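Local coordinates for protein probable mannosyltransferase KTR4 (Saccharomyces cerevisiae, PDB 5A07) that is a probable mannosyltransferase with a GT-A type fold that holds GDP and a manganese ion in this model, at residues 84-89 with 430-434; 225-229 with 245-250; 253-259 with 369-374; 258-264 with 313-318; 276-280 with 363-367. All coordinates share one frame. Residues are numbered along the deposited sequence.

Contacts 3 and 4 are strand pairs of the central mixed sheet, and contact 2 packs a helix on it; all three are buried. Contact 5, also buried, joins helix 272-282 to helix 354-365, which packs on the sheet. Contact 1, partly buried, brings the C-terminus onto a loop. Contacts 3 and 4 share F258 and V259: strand 256-262 pairs in parallel with 371-373 and antiparallel with 316-317. Both are rich in backbone hydrogen bonds, whereas contacts 2 and 5 rest on side-chain packing. Contact 1 mixes one backbone bond with water bridges, two of them at the C-terminal carboxylate. F248 of contact 2 packs on P87 of contact 1, whose Y434 reaches H372 of contact 3.

Contact 1: 84-89 with 430-434; sequences ISEPKV and ELEMY
This contact packs the C-terminal tail, just past helix 428-431, against the loop that follows helix 65-80 in this GT-A type protein. Segment 84-89 is irregular loop, mostly extended, with a kink at S85 (-135/-68) and a turn at K88. In 430-434 the helix runs to L431, and E432 is the first residue to leave helical angles. P87 lies nearest Y434 (CA atoms 5.1 Å apart) and K88 nearest M433 (5.2 Å). I84 points toward the tail, and its CG2 is 3.8 Å from Y434 CB. S85 N gives a hydrogen bond to water 1 (2.9 Å), which donates to E86 O (2.9 Å) and Y434 O (2.6 Å). The E86 side chain turns away to a salt bridge with R94. P87 meets the Y434 ring, with P87 CD 3.7 Å from Y434 CE1. That ring stands at chi1 -68° (m), and its hydroxyl is hydrogen-bonded to H372. K88 is the centre of an inverse gamma turn (phi/psi -91/72). Its backbone makes the direct link between the segments: K88 N donates to M433 O at 2.7 Å. The K88 side chain extends over the tail. Its NZ is 4.4 Å from Y434 OXT, beyond a salt bridge, and water 2 connects the two. Water 3 joins K88 NZ to E432 O. M433, with chi1 t, lays its sulfur beside V89, CG1 to SD 3.7 Å.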
# COMPACT_ATOMS: atom_id res chain seq x y z
N ILE B 84 -1.15 20.92 9.40
CA ILE B 84 -0.19 20.79 8.32
C ILE B 84 -0.75 21.37 7.03
O ILE B 84 -1.93 21.69 6.95
CB ILE B 84 0.18 19.30 8.07
CG1 ILE B 84 -1.04 18.53 7.54
CG2 ILE B 84 0.67 18.66 9.34
CD1 ILE B 84 -0.70 17.10 7.12
N SER B 85 0.12 21.52 6.06
CA SER B 85 -0.30 21.93 4.73
C SER B 85 0.35 21.12 3.60
O SER B 85 -0.36 20.36 2.93
CB SER B 85 -0.08 23.41 4.49
OG SER B 85 1.22 23.61 4.76
N GLU B 86 1.65 21.27 3.40
CA GLU B 86 2.37 20.63 2.35
C GLU B 86 3.73 20.19 2.84
O GLU B 86 4.17 20.69 3.83
CB GLU B 86 2.72 21.61 1.23
CG GLU B 86 1.67 22.48 0.76
CD GLU B 86 2.14 23.19 -0.48
OE1 GLU B 86 3.04 24.05 -0.39
OE2 GLU B 86 1.62 22.88 -1.53
N PRO B 87 4.44 19.32 2.08
CA PRO B 87 5.75 18.89 2.55
C PRO B 87 6.65 20.10 2.68
O PRO B 87 6.61 21.00 1.82
CB PRO B 87 6.22 17.98 1.46
CG PRO B 87 4.96 17.43 0.88
CD PRO B 87 4.02 18.56 0.91
N LYS B 88 7.46 20.10 3.73
CA LYS B 88 8.37 21.23 4.02
C LYS B 88 9.70 21.00 3.35
O LYS B 88 10.68 20.61 3.99
CB LYS B 88 8.51 21.35 5.52
CG LYS B 88 7.20 21.81 6.10
CD LYS B 88 7.32 21.82 7.58
CE LYS B 88 6.45 22.89 8.14
NZ LYS B 88 6.77 23.01 9.58
N VAL B 89 9.71 21.12 2.04
CA VAL B 89 10.88 20.94 1.23
C VAL B 89 10.88 22.12 0.31
O VAL B 89 9.85 22.72 0.06
CB VAL B 89 10.90 19.62 0.39
CG1 VAL B 89 10.95 18.43 1.31
CG2 VAL B 89 9.72 19.51 -0.57
N GLU B 430 11.79 12.70 8.53
CA GLU B 430 10.37 12.33 8.20
C GLU B 430 9.42 13.02 9.17
O GLU B 430 8.41 13.57 8.78
CB GLU B 430 10.17 10.83 8.24
CG GLU B 430 10.88 10.04 7.18
CD GLU B 430 12.42 9.94 7.44
OE1 GLU B 430 12.76 9.44 8.52
OE2 GLU B 430 13.23 10.33 6.54
N LEU B 431 9.76 12.98 10.44
CA LEU B 431 8.89 13.55 11.44
C LEU B 431 8.68 15.01 11.18
O LEU B 431 7.59 15.49 11.54
CB LEU B 431 9.43 13.39 12.89
CG LEU B 431 9.57 11.99 13.39
CD1 LEU B 431 10.38 11.98 14.70
CD2 LEU B 431 8.20 11.37 13.67
N GLU B 432 9.66 15.71 10.61
CA GLU B 432 9.57 17.16 10.38
C GLU B 432 9.21 17.59 8.97
O GLU B 432 9.23 18.75 8.59
CB GLU B 432 10.86 17.83 10.90
CG GLU B 432 10.98 17.53 12.45
CD GLU B 432 12.27 18.10 13.14
OE1 GLU B 432 12.92 19.00 12.54
OE2 GLU B 432 12.61 17.68 14.27
N MET B 433 8.74 16.61 8.19
CA MET B 433 8.47 16.80 6.77
C MET B 433 7.14 17.58 6.59
O MET B 433 6.93 18.21 5.58
CB MET B 433 8.41 15.44 6.14
CG MET B 433 8.00 15.37 4.75
SD MET B 433 9.08 16.20 3.65
CE MET B 433 10.20 14.84 3.35
N TYR B 434 6.26 17.54 7.58
CA TYR B 434 5.03 18.35 7.56
C TYR B 434 4.88 19.18 8.80
O TYR B 434 4.05 20.08 8.73
CB TYR B 434 3.78 17.47 7.47
CG TYR B 434 3.64 16.76 6.15
CD1 TYR B 434 2.93 17.33 5.08
CD2 TYR B 434 4.16 15.44 5.99
CE1 TYR B 434 2.84 16.68 3.83
CE2 TYR B 434 4.03 14.78 4.75
CZ TYR B 434 3.37 15.40 3.68
OH TYR B 434 3.22 14.68 2.50
OXT TYR B 434 5.52 18.84 9.85
O HOH W 1 2.98 20.99 6.49
O HOH W 2 6.49 20.64 11.42
O HOH W 3 8.59 20.70 10.49

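Contact 2: 225-229 with 245-250; sequences YKYVW and VFQFMN
Helix 245-250 packs on strand 227-229 through interlocking side chains, a helix-on-sheet layer of an alpha/beta fold. The axes come within 9.8 Å, with N-to-C directions 134° apart. The closest CA pair is Y227 and F246, at 6.8 Å. The F246 ring (chi1 m) fills the hollow between Y227 and W229, whose CA-to-CB bonds both point toward the helix. Y227 CB sits over the F246 face, 3.5 Å from CD1, as a CH-pi contact. F246 CZ reaches W229 CB at 3.8 Å. The Y227 ring (chi1 m) slides alongside F246. The planes are 16° apart and the centroids 5.6 Å apart, so the rings barely overlap. Y227 CE1 meets M249 CB at 3.9 Å. W229 (chi1 t) directs its indole to the start of the helix, where W229 CZ3 touches V245 CG2 at 3.9 Å. The K226 amine forms salt bridges with D325 and D327. F246 also meets Y136 edge-to-face. Strand 227-230 lies between strands 105-110 and 322-325, and M249 extends the packing onto I323.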
# COMPACT_ATOMS: atom_id res chain seq x y z
N TYR B 225 6.44 3.64 -17.96
CA TYR B 225 6.31 4.51 -16.75
C TYR B 225 7.29 4.07 -15.65
O TYR B 225 7.49 2.88 -15.46
CB TYR B 225 4.90 4.47 -16.22
CG TYR B 225 3.84 5.00 -17.15
CD1 TYR B 225 3.83 6.29 -17.53
CD2 TYR B 225 2.92 4.16 -17.70
CE1 TYR B 225 2.85 6.79 -18.37
CE2 TYR B 225 1.95 4.61 -18.55
CZ TYR B 225 1.91 5.94 -18.87
OH TYR B 225 0.93 6.36 -19.73
N LYS B 226 7.73 5.06 -14.87
CA LYS B 226 8.49 4.84 -13.66
C LYS B 226 7.58 4.82 -12.39
O LYS B 226 7.89 4.12 -11.41
CB LYS B 226 9.55 5.96 -13.52
CG LYS B 226 10.41 5.85 -12.26
CD LYS B 226 11.54 6.84 -12.29
CE LYS B 226 12.32 6.93 -10.99
NZ LYS B 226 12.85 5.64 -10.51
N TYR B 227 6.47 5.58 -12.43
CA TYR B 227 5.62 5.76 -11.23
C TYR B 227 4.20 5.40 -11.55
O TYR B 227 3.73 5.71 -12.67
CB TYR B 227 5.62 7.18 -10.80
CG TYR B 227 6.92 7.68 -10.26
CD1 TYR B 227 7.36 7.30 -8.98
CD2 TYR B 227 7.76 8.45 -11.03
CE1 TYR B 227 8.55 7.73 -8.48
CE2 TYR B 227 8.97 8.88 -10.51
CZ TYR B 227 9.36 8.55 -9.23
OH TYR B 227 10.61 8.97 -8.71
N VAL B 228 3.50 4.85 -10.55
CA VAL B 228 2.06 4.66 -10.66
C VAL B 228 1.45 5.26 -9.41
O VAL B 228 2.05 5.20 -8.31
CB VAL B 228 1.57 3.19 -10.83
CG1 VAL B 228 2.14 2.50 -12.11
CG2 VAL B 228 1.89 2.40 -9.65
N TRP B 229 0.28 5.84 -9.58
CA TRP B 229 -0.62 6.14 -8.51
C TRP B 229 -1.75 5.13 -8.69
O TRP B 229 -2.58 5.28 -9.60
CB TRP B 229 -1.08 7.60 -8.68
CG TRP B 229 -1.99 8.13 -7.61
CD1 TRP B 229 -2.98 7.46 -6.96
CD2 TRP B 229 -2.02 9.48 -7.14
NE1 TRP B 229 -3.62 8.31 -6.04
CE2 TRP B 229 -3.05 9.55 -6.13
CE3 TRP B 229 -1.30 10.63 -7.45
CZ2 TRP B 229 -3.33 10.74 -5.46
CZ3 TRP B 229 -1.53 11.78 -6.74
CH2 TRP B 229 -2.55 11.82 -5.74
N VAL B 245 3.09 15.26 -7.37
CA VAL B 245 3.38 14.21 -6.42
C VAL B 245 4.46 13.30 -6.91
O VAL B 245 5.39 12.98 -6.18
CB VAL B 245 2.09 13.42 -6.10
CG1 VAL B 245 2.35 12.17 -5.30
CG2 VAL B 245 1.15 14.29 -5.29
N PHE B 246 4.39 12.91 -8.17
CA PHE B 246 5.50 12.11 -8.74
C PHE B 246 6.83 12.85 -8.72
O PHE B 246 7.87 12.25 -8.41
CB PHE B 246 5.18 11.63 -10.16
CG PHE B 246 3.97 10.78 -10.30
CD1 PHE B 246 3.68 9.77 -9.42
CD2 PHE B 246 3.15 10.90 -11.40
CE1 PHE B 246 2.61 8.94 -9.61
CE2 PHE B 246 2.04 10.06 -11.56
CZ PHE B 246 1.79 9.07 -10.66
N GLN B 247 6.82 14.11 -9.03
CA GLN B 247 8.08 14.90 -9.00
C GLN B 247 8.58 15.06 -7.57
O GLN B 247 9.78 15.09 -7.36
CB GLN B 247 7.96 16.29 -9.70
CG GLN B 247 7.66 16.19 -11.19
CD GLN B 247 8.83 15.69 -12.04
OE1 GLN B 247 9.62 14.91 -11.61
NE2 GLN B 247 8.92 16.17 -13.28
N PHE B 248 7.68 15.19 -6.58
CA PHE B 248 8.08 15.19 -5.21
C PHE B 248 8.79 13.91 -4.84
O PHE B 248 9.87 13.91 -4.22
CB PHE B 248 6.89 15.44 -4.28
CG PHE B 248 7.17 15.12 -2.87
CD1 PHE B 248 7.77 16.05 -2.05
CD2 PHE B 248 6.86 13.85 -2.35
CE1 PHE B 248 8.11 15.76 -0.73
CE2 PHE B 248 7.16 13.55 -1.01
CZ PHE B 248 7.80 14.49 -0.20
N MET B 249 8.25 12.79 -5.30
CA MET B 249 8.87 11.47 -5.00
C MET B 249 10.28 11.41 -5.60
O MET B 249 11.25 10.95 -4.96
CB MET B 249 8.07 10.31 -5.61
CG MET B 249 6.61 10.14 -5.26
SD MET B 249 6.43 9.75 -3.57
CE MET B 249 6.77 7.97 -3.63
N ASN B 250 10.37 11.80 -6.84
CA ASN B 250 11.62 11.72 -7.55
C ASN B 250 12.67 12.65 -6.93
O ASN B 250 13.80 12.23 -6.65
CB ASN B 250 11.41 12.11 -9.01
CG ASN B 250 12.59 11.76 -9.85
OD1 ASN B 250 12.83 10.61 -10.14
ND2 ASN B 250 13.39 12.74 -10.13

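Contact 3: 253-259 with 369-374; sequences DKIYGFV and SSIHWF
Strand 371-373 runs parallel to strand 256-258, with axes 4.7 Å apart at 24°. Bridges pair I371 with Y256, H372 with G257 and W373 with F258. S369 O accepts from K254 NZ at 2.8 Å, and S370 O from I255 N at 2.9 Å. I371 lies on the same face as Y256 and F258, with its CG2 4.0 Å from F258 CD1. H372 N donates to Y256 O (2.8 Å), and H372 O accepts from F258 N (3.0 Å). Its CA-to-CB bond points to the opposite face; H372 NE2 is hydrogen-bonded to Y434 OH. W373 (chi1 t) places CA over the F258 ring, a CH-pi contact, 4.1 Å from its centroid. W373 NE1 donates to V259 O at 3.1 Å. F374 N donates to F258 O (2.8 Å). G257 CA lies at the F374 ring edge, 3.8 Å from F374 CE2, where a CB would clash. H372 bonds Y256 and F258, which flank its partner G257, the mark of a parallel ladder in the central sheet of this GT-A type fold.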
# COMPACT_ATOMS: atom_id res chain seq x y z
N ASP B 253 13.83 11.36 -3.42
CA ASP B 253 14.24 9.95 -3.39
C ASP B 253 13.33 9.04 -2.61
O ASP B 253 13.76 8.17 -1.88
CB ASP B 253 15.72 9.84 -2.93
CG ASP B 253 16.69 10.49 -3.95
OD1 ASP B 253 16.43 10.37 -5.17
OD2 ASP B 253 17.64 11.14 -3.53
N LYS B 254 12.01 9.19 -2.83
CA LYS B 254 11.06 8.32 -2.26
C LYS B 254 10.62 7.28 -3.25
O LYS B 254 10.26 7.60 -4.39
CB LYS B 254 9.84 9.10 -1.75
CG LYS B 254 10.21 10.29 -0.90
CD LYS B 254 10.96 9.90 0.35
CE LYS B 254 11.21 11.18 1.18
NZ LYS B 254 12.05 10.73 2.29
N ILE B 255 10.61 6.05 -2.81
CA ILE B 255 10.18 4.96 -3.67
C ILE B 255 8.75 4.51 -3.45
O ILE B 255 8.24 3.69 -4.17
CB ILE B 255 11.09 3.73 -3.51
CG1 ILE B 255 11.03 3.15 -2.12
CG2 ILE B 255 12.53 4.11 -3.97
CD1 ILE B 255 11.62 1.74 -1.96
N TYR B 256 8.12 5.02 -2.38
CA TYR B 256 6.80 4.52 -2.04
C TYR B 256 6.09 5.58 -1.20
O TYR B 256 6.70 6.21 -0.33
CB TYR B 256 6.89 3.21 -1.30
CG TYR B 256 5.55 2.48 -1.18
CD1 TYR B 256 5.05 1.76 -2.26
CD2 TYR B 256 4.82 2.50 -0.04
CE1 TYR B 256 3.84 1.11 -2.18
CE2 TYR B 256 3.61 1.81 0.05
CZ TYR B 256 3.15 1.11 -1.03
OH TYR B 256 1.97 0.43 -0.96
N GLY B 257 4.81 5.76 -1.49
CA GLY B 257 3.95 6.64 -0.74
C GLY B 257 2.68 5.94 -0.29
O GLY B 257 2.04 5.20 -1.09
N PHE B 258 2.30 6.18 0.97
CA PHE B 258 1.13 5.59 1.54
C PHE B 258 0.38 6.63 2.38
O PHE B 258 0.92 7.67 2.75
CB PHE B 258 1.48 4.35 2.38
CG PHE B 258 2.12 4.66 3.73
CD1 PHE B 258 3.45 4.90 3.84
CD2 PHE B 258 1.35 4.71 4.88
CE1 PHE B 258 4.03 5.19 5.08
CE2 PHE B 258 1.92 5.02 6.11
CZ PHE B 258 3.25 5.27 6.19
N VAL B 259 -0.86 6.30 2.67
CA VAL B 259 -1.70 7.09 3.58
C VAL B 259 -2.18 6.38 4.86
O VAL B 259 -2.42 7.08 5.91
CB VAL B 259 -2.92 7.78 2.91
CG1 VAL B 259 -2.51 8.83 1.92
CG2 VAL B 259 -3.83 6.77 2.22
N SER B 369 13.52 5.29 5.29
CA SER B 369 13.42 6.74 5.10
C SER B 369 13.08 7.10 3.63
O SER B 369 12.79 8.26 3.35
CB SER B 369 14.71 7.43 5.54
OG SER B 369 15.79 7.04 4.70
N SER B 370 13.06 6.11 2.74
CA SER B 370 12.61 6.28 1.38
C SER B 370 11.09 6.02 1.18
O SER B 370 10.63 6.08 0.04
CB SER B 370 13.42 5.40 0.37
OG SER B 370 13.14 4.01 0.50
N ILE B 371 10.38 5.68 2.25
CA ILE B 371 8.95 5.33 2.23
C ILE B 371 8.22 6.51 2.92
O ILE B 371 8.52 6.85 4.11
CB ILE B 371 8.69 4.00 2.94
CG1 ILE B 371 9.46 2.86 2.24
CG2 ILE B 371 7.21 3.77 3.03
CD1 ILE B 371 9.39 1.58 2.98
N HIS B 372 7.40 7.22 2.17
CA HIS B 372 6.84 8.49 2.56
C HIS B 372 5.39 8.29 3.01
O HIS B 372 4.56 7.80 2.20
CB HIS B 372 6.90 9.48 1.43
CG HIS B 372 6.36 10.83 1.75
ND1 HIS B 372 7.04 11.74 2.52
CD2 HIS B 372 5.19 11.43 1.41
CE1 HIS B 372 6.31 12.84 2.67
NE2 HIS B 372 5.19 12.68 1.99
N TRP B 373 5.04 8.87 4.16
CA TRP B 373 3.65 8.96 4.62
C TRP B 373 3.02 10.29 4.17
O TRP B 373 3.40 11.37 4.65
CB TRP B 373 3.56 8.83 6.15
CG TRP B 373 2.19 8.91 6.71
CD1 TRP B 373 1.07 8.49 6.11
CD2 TRP B 373 1.82 9.33 7.99
NE1 TRP B 373 -0.02 8.71 6.91
CE2 TRP B 373 0.42 9.24 8.07
CE3 TRP B 373 2.53 9.82 9.10
CZ2 TRP B 373 -0.28 9.57 9.22
CZ3 TRP B 373 1.84 10.16 10.21
CH2 TRP B 373 0.45 10.02 10.28
N PHE B 374 2.06 10.20 3.23
CA PHE B 374 1.44 11.37 2.63
C PHE B 374 0.36 11.88 3.57
O PHE B 374 -0.86 11.71 3.32
CB PHE B 374 0.85 11.04 1.24
CG PHE B 374 1.83 11.22 0.13
CD1 PHE B 374 2.24 12.48 -0.24
CD2 PHE B 374 2.37 10.10 -0.54
CE1 PHE B 374 3.20 12.63 -1.26
CE2 PHE B 374 3.29 10.28 -1.54
CZ PHE B 374 3.72 11.54 -1.90
O HOH W 4 10.16 9.25 3.77

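Contact 4: 258-264 with 313-318; sequences FVLNLYD and STCHFW
Segments 258-264 and 313-318 form a short antiparallel ladder. N261 and F317 are a non-hydrogen-bonded pair, with CA atoms 4.6 Å apart. L262 and H316 are a hydrogen-bonded pair: L262 N donates to H316 O at 2.9 Å, and H316 N to L262 O at 2.7 Å. W318 N donates to L260 O at 3.0 Å. D264 N donates to T314 OG1 (3.2 Å) and, weakly, to T314 O (3.1 Å). At T314 (phi 79°), OG1 donates to S313 O at 2.5 Å, and O accepts from H316 ND1 at 3.0 Å. S313 OG accepts from C315 N at 3.0 Å (an ST turn) and is hydrogen-bonded to W295 O. N261 OD1 is satisfied by W295. V259 N donates a hydrogen bond to water 5 at 2.9 Å. L262 CD1 stands over the W318 five-membered ring, 3.3 Å from its centroid. C315 SG lies over the Y263 ring, 3.7 Å from its centroid, and is disulfide-bonded to C417. The W318 side chain is about 6 Å from GDP. Helix 354-365 packs on H316 and F317, helix 418-425 on F258, N261 and Y263, and strand 371-373 pairs in parallel with the earlier part of strand 256-262, up to F258.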
# COMPACT_ATOMS: atom_id res chain seq x y z
N PHE B 258 2.30 6.18 0.97
CA PHE B 258 1.13 5.59 1.54
C PHE B 258 0.38 6.63 2.38
O PHE B 258 0.92 7.67 2.75
CB PHE B 258 1.48 4.35 2.38
CG PHE B 258 2.12 4.66 3.73
CD1 PHE B 258 3.45 4.90 3.84
CD2 PHE B 258 1.35 4.71 4.88
CE1 PHE B 258 4.03 5.19 5.08
CE2 PHE B 258 1.92 5.02 6.11
CZ PHE B 258 3.25 5.27 6.19
N VAL B 259 -0.86 6.30 2.67
CA VAL B 259 -1.70 7.09 3.58
C VAL B 259 -2.18 6.38 4.86
O VAL B 259 -2.42 7.08 5.91
CB VAL B 259 -2.92 7.78 2.91
CG1 VAL B 259 -2.51 8.83 1.92
CG2 VAL B 259 -3.83 6.77 2.22
N LEU B 260 -2.40 5.07 4.77
CA LEU B 260 -2.99 4.32 5.82
C LEU B 260 -2.13 3.05 6.07
O LEU B 260 -1.56 2.50 5.13
CB LEU B 260 -4.46 3.92 5.48
CG LEU B 260 -5.41 5.12 5.54
CD1 LEU B 260 -6.72 4.92 4.79
CD2 LEU B 260 -5.65 5.51 7.01
N ASN B 261 -2.08 2.58 7.31
CA ASN B 261 -1.10 1.56 7.74
C ASN B 261 -1.84 0.70 8.76
O ASN B 261 -2.22 1.19 9.80
CB ASN B 261 0.07 2.35 8.36
CG ASN B 261 1.29 1.53 8.62
OD1 ASN B 261 1.25 0.47 9.29
ND2 ASN B 261 2.43 2.04 8.14
N LEU B 262 -2.04 -0.57 8.46
CA LEU B 262 -2.95 -1.43 9.16
C LEU B 262 -2.34 -2.80 9.54
O LEU B 262 -1.41 -3.28 8.93
CB LEU B 262 -4.19 -1.77 8.27
CG LEU B 262 -5.04 -0.64 7.65
CD1 LEU B 262 -6.20 -1.23 6.84
CD2 LEU B 262 -5.55 0.26 8.74
N TYR B 263 -3.01 -3.42 10.46
CA TYR B 263 -2.83 -4.83 10.77
C TYR B 263 -3.65 -5.62 9.73
O TYR B 263 -4.70 -5.16 9.28
CB TYR B 263 -3.29 -5.16 12.16
CG TYR B 263 -2.34 -4.67 13.22
CD1 TYR B 263 -2.39 -3.34 13.66
CD2 TYR B 263 -1.37 -5.47 13.72
CE1 TYR B 263 -1.49 -2.86 14.62
CE2 TYR B 263 -0.41 -4.99 14.67
CZ TYR B 263 -0.50 -3.68 15.13
OH TYR B 263 0.43 -3.18 16.03
N ASP B 264 -3.21 -6.82 9.45
CA ASP B 264 -3.94 -7.69 8.60
C ASP B 264 -4.60 -8.83 9.40
O ASP B 264 -4.33 -9.06 10.54
CB ASP B 264 -3.01 -8.28 7.54
CG ASP B 264 -3.71 -8.49 6.16
OD1 ASP B 264 -4.92 -8.65 6.10
OD2 ASP B 264 -3.05 -8.52 5.14
N SER B 313 4.11 -8.85 12.85
CA SER B 313 3.05 -8.00 13.41
C SER B 313 1.77 -8.01 12.59
O SER B 313 0.71 -7.78 13.12
CB SER B 313 3.58 -6.54 13.50
OG SER B 313 3.89 -6.05 12.17
N THR B 314 1.95 -8.26 11.31
CA THR B 314 0.95 -8.17 10.23
C THR B 314 0.72 -6.75 9.79
O THR B 314 -0.15 -6.49 8.94
CB THR B 314 -0.36 -8.92 10.49
OG1 THR B 314 -1.15 -8.21 11.44
CG2 THR B 314 -0.09 -10.30 10.99
N CYS B 315 1.53 -5.80 10.28
CA CYS B 315 1.39 -4.41 9.79
C CYS B 315 1.76 -4.32 8.31
O CYS B 315 2.69 -4.96 7.83
CB CYS B 315 2.25 -3.47 10.60
SG CYS B 315 1.63 -3.34 12.29
N HIS B 316 0.96 -3.52 7.56
CA HIS B 316 1.18 -3.32 6.17
C HIS B 316 0.67 -1.96 5.71
O HIS B 316 -0.23 -1.40 6.32
CB HIS B 316 0.53 -4.48 5.37
CG HIS B 316 -0.95 -4.56 5.52
ND1 HIS B 316 -1.58 -5.16 6.61
CD2 HIS B 316 -1.94 -4.09 4.75
CE1 HIS B 316 -2.88 -5.06 6.47
NE2 HIS B 316 -3.13 -4.43 5.34
N PHE B 317 1.24 -1.47 4.63
CA PHE B 317 0.70 -0.27 3.97
C PHE B 317 -0.60 -0.73 3.31
O PHE B 317 -0.64 -1.79 2.70
CB PHE B 317 1.65 0.27 2.92
CG PHE B 317 3.04 0.45 3.46
CD1 PHE B 317 3.27 1.41 4.44
CD2 PHE B 317 4.10 -0.32 3.00
CE1 PHE B 317 4.53 1.53 5.03
CE2 PHE B 317 5.34 -0.17 3.55
CZ PHE B 317 5.55 0.75 4.55
N TRP B 318 -1.63 0.10 3.39
CA TRP B 318 -2.93 -0.29 2.85
C TRP B 318 -3.04 0.11 1.41
O TRP B 318 -3.44 1.25 1.06
CB TRP B 318 -4.02 0.35 3.67
CG TRP B 318 -5.35 -0.44 3.59
CD1 TRP B 318 -5.50 -1.77 3.46
CD2 TRP B 318 -6.64 0.12 3.71
NE1 TRP B 318 -6.87 -2.10 3.50
CE2 TRP B 318 -7.57 -0.94 3.65
CE3 TRP B 318 -7.12 1.41 3.80
CZ2 TRP B 318 -8.92 -0.72 3.67
CZ3 TRP B 318 -8.49 1.61 3.89
CH2 TRP B 318 -9.35 0.55 3.85
O HOH W 5 -2.04 3.74 1.94

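Contact 5: 276-280 with 363-367; sequences TMDFV and ALFAD
This is a small, buried, apolar helix-to-helix contact between helix 272-282 and the C-terminal end of helix 354-365, in the helical layer beside the central sheet of the GT-A type fold. Helix 354-365 also packs on strand 256-262. The contact buries 181 Å² in total. The backbones stay well apart: the nearest CA pair, V280 and L364, is separated by 8.6 Å. L364 (chi1 m, chi2 t) points toward helix 276-280 and enters the space lined by T276, M277 and V280. L364 CD1 lies 3.7 Å from T276 CG2, 4.1 Å from V280 CG2 and 4.3 Å from M277 CE. T276 OG1 is hydrogen-bonded to L272 O, and its methyl faces the contact. L53 of helix 43-53 also touches M277 and L364. F365 is the second side chain to cross. Its CA-to-CB bond runs sideways, but the ring (chi1 m) reaches across, with CE1 4.2 Å from V280 CG2. F279 (chi1 t) meets it with its ring edge, F279 CE2 lying 3.6 Å from F365 CZ.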
# COMPACT_ATOMS: atom_id res chain seq x y z
N THR B 276 8.92 -16.02 4.16
CA THR B 276 9.71 -14.87 3.82
C THR B 276 11.02 -14.89 4.61
O THR B 276 12.07 -14.53 4.08
CB THR B 276 8.92 -13.58 4.16
OG1 THR B 276 7.74 -13.46 3.34
CG2 THR B 276 9.80 -12.36 3.97
N MET B 277 10.98 -15.39 5.86
CA MET B 277 12.26 -15.56 6.62
C MET B 277 13.20 -16.62 5.98
O MET B 277 14.42 -16.38 5.91
CB MET B 277 11.97 -15.92 8.07
CG MET B 277 11.41 -14.74 8.85
SD MET B 277 12.47 -13.32 8.91
CE MET B 277 11.90 -12.30 7.53
N ASP B 278 12.62 -17.70 5.45
CA ASP B 278 13.43 -18.69 4.70
C ASP B 278 14.05 -18.00 3.52
O ASP B 278 15.23 -18.14 3.28
CB ASP B 278 12.59 -19.88 4.20
CG ASP B 278 12.13 -20.81 5.32
OD1 ASP B 278 12.76 -20.81 6.39
OD2 ASP B 278 11.11 -21.50 5.15
N PHE B 279 13.28 -17.18 2.78
CA PHE B 279 13.90 -16.50 1.65
C PHE B 279 15.04 -15.58 2.06
O PHE B 279 16.08 -15.52 1.41
CB PHE B 279 12.82 -15.68 0.87
CG PHE B 279 13.36 -14.82 -0.20
CD1 PHE B 279 13.58 -15.33 -1.47
CD2 PHE B 279 13.54 -13.49 -0.00
CE1 PHE B 279 14.09 -14.52 -2.49
CE2 PHE B 279 14.04 -12.67 -1.00
CZ PHE B 279 14.27 -13.18 -2.26
N VAL B 280 14.82 -14.84 3.14
CA VAL B 280 15.85 -13.89 3.62
C VAL B 280 17.13 -14.62 4.10
O VAL B 280 18.21 -14.14 3.85
CB VAL B 280 15.27 -13.01 4.76
CG1 VAL B 280 16.34 -12.36 5.57
CG2 VAL B 280 14.34 -11.94 4.17
N ALA B 363 9.80 -3.22 3.57
CA ALA B 363 10.38 -3.10 4.90
C ALA B 363 11.76 -3.83 4.99
O ALA B 363 12.65 -3.39 5.71
CB ALA B 363 9.43 -3.68 5.91
N LEU B 364 11.90 -4.93 4.26
CA LEU B 364 13.11 -5.76 4.34
C LEU B 364 14.18 -5.30 3.37
O LEU B 364 15.39 -5.34 3.71
CB LEU B 364 12.78 -7.23 4.07
CG LEU B 364 11.94 -7.82 5.18
CD1 LEU B 364 11.39 -9.13 4.73
CD2 LEU B 364 12.71 -7.99 6.46
N PHE B 365 13.79 -4.81 2.18
CA PHE B 365 14.74 -4.64 1.08
C PHE B 365 15.00 -3.23 0.73
O PHE B 365 15.70 -3.00 -0.24
CB PHE B 365 14.32 -5.43 -0.18
CG PHE B 365 13.93 -6.87 0.09
CD1 PHE B 365 14.68 -7.64 0.96
CD2 PHE B 365 12.88 -7.45 -0.55
CE1 PHE B 365 14.33 -8.97 1.25
CE2 PHE B 365 12.49 -8.74 -0.27
CZ PHE B 365 13.22 -9.52 0.64
N ALA B 366 14.48 -2.27 1.50
CA ALA B 366 14.64 -0.85 1.22
C ALA B 366 14.84 -0.11 2.52
O ALA B 366 14.44 -0.56 3.59
CB ALA B 366 13.43 -0.27 0.52
N ASP B 367 15.45 1.05 2.38
CA ASP B 367 15.68 1.95 3.47
C ASP B 367 14.36 2.61 3.86
O ASP B 367 13.73 3.26 3.04
CB ASP B 367 16.62 3.09 2.99
CG ASP B 367 17.03 4.02 4.11
OD1 ASP B 367 16.24 4.36 5.04
OD2 ASP B 367 18.19 4.47 4.11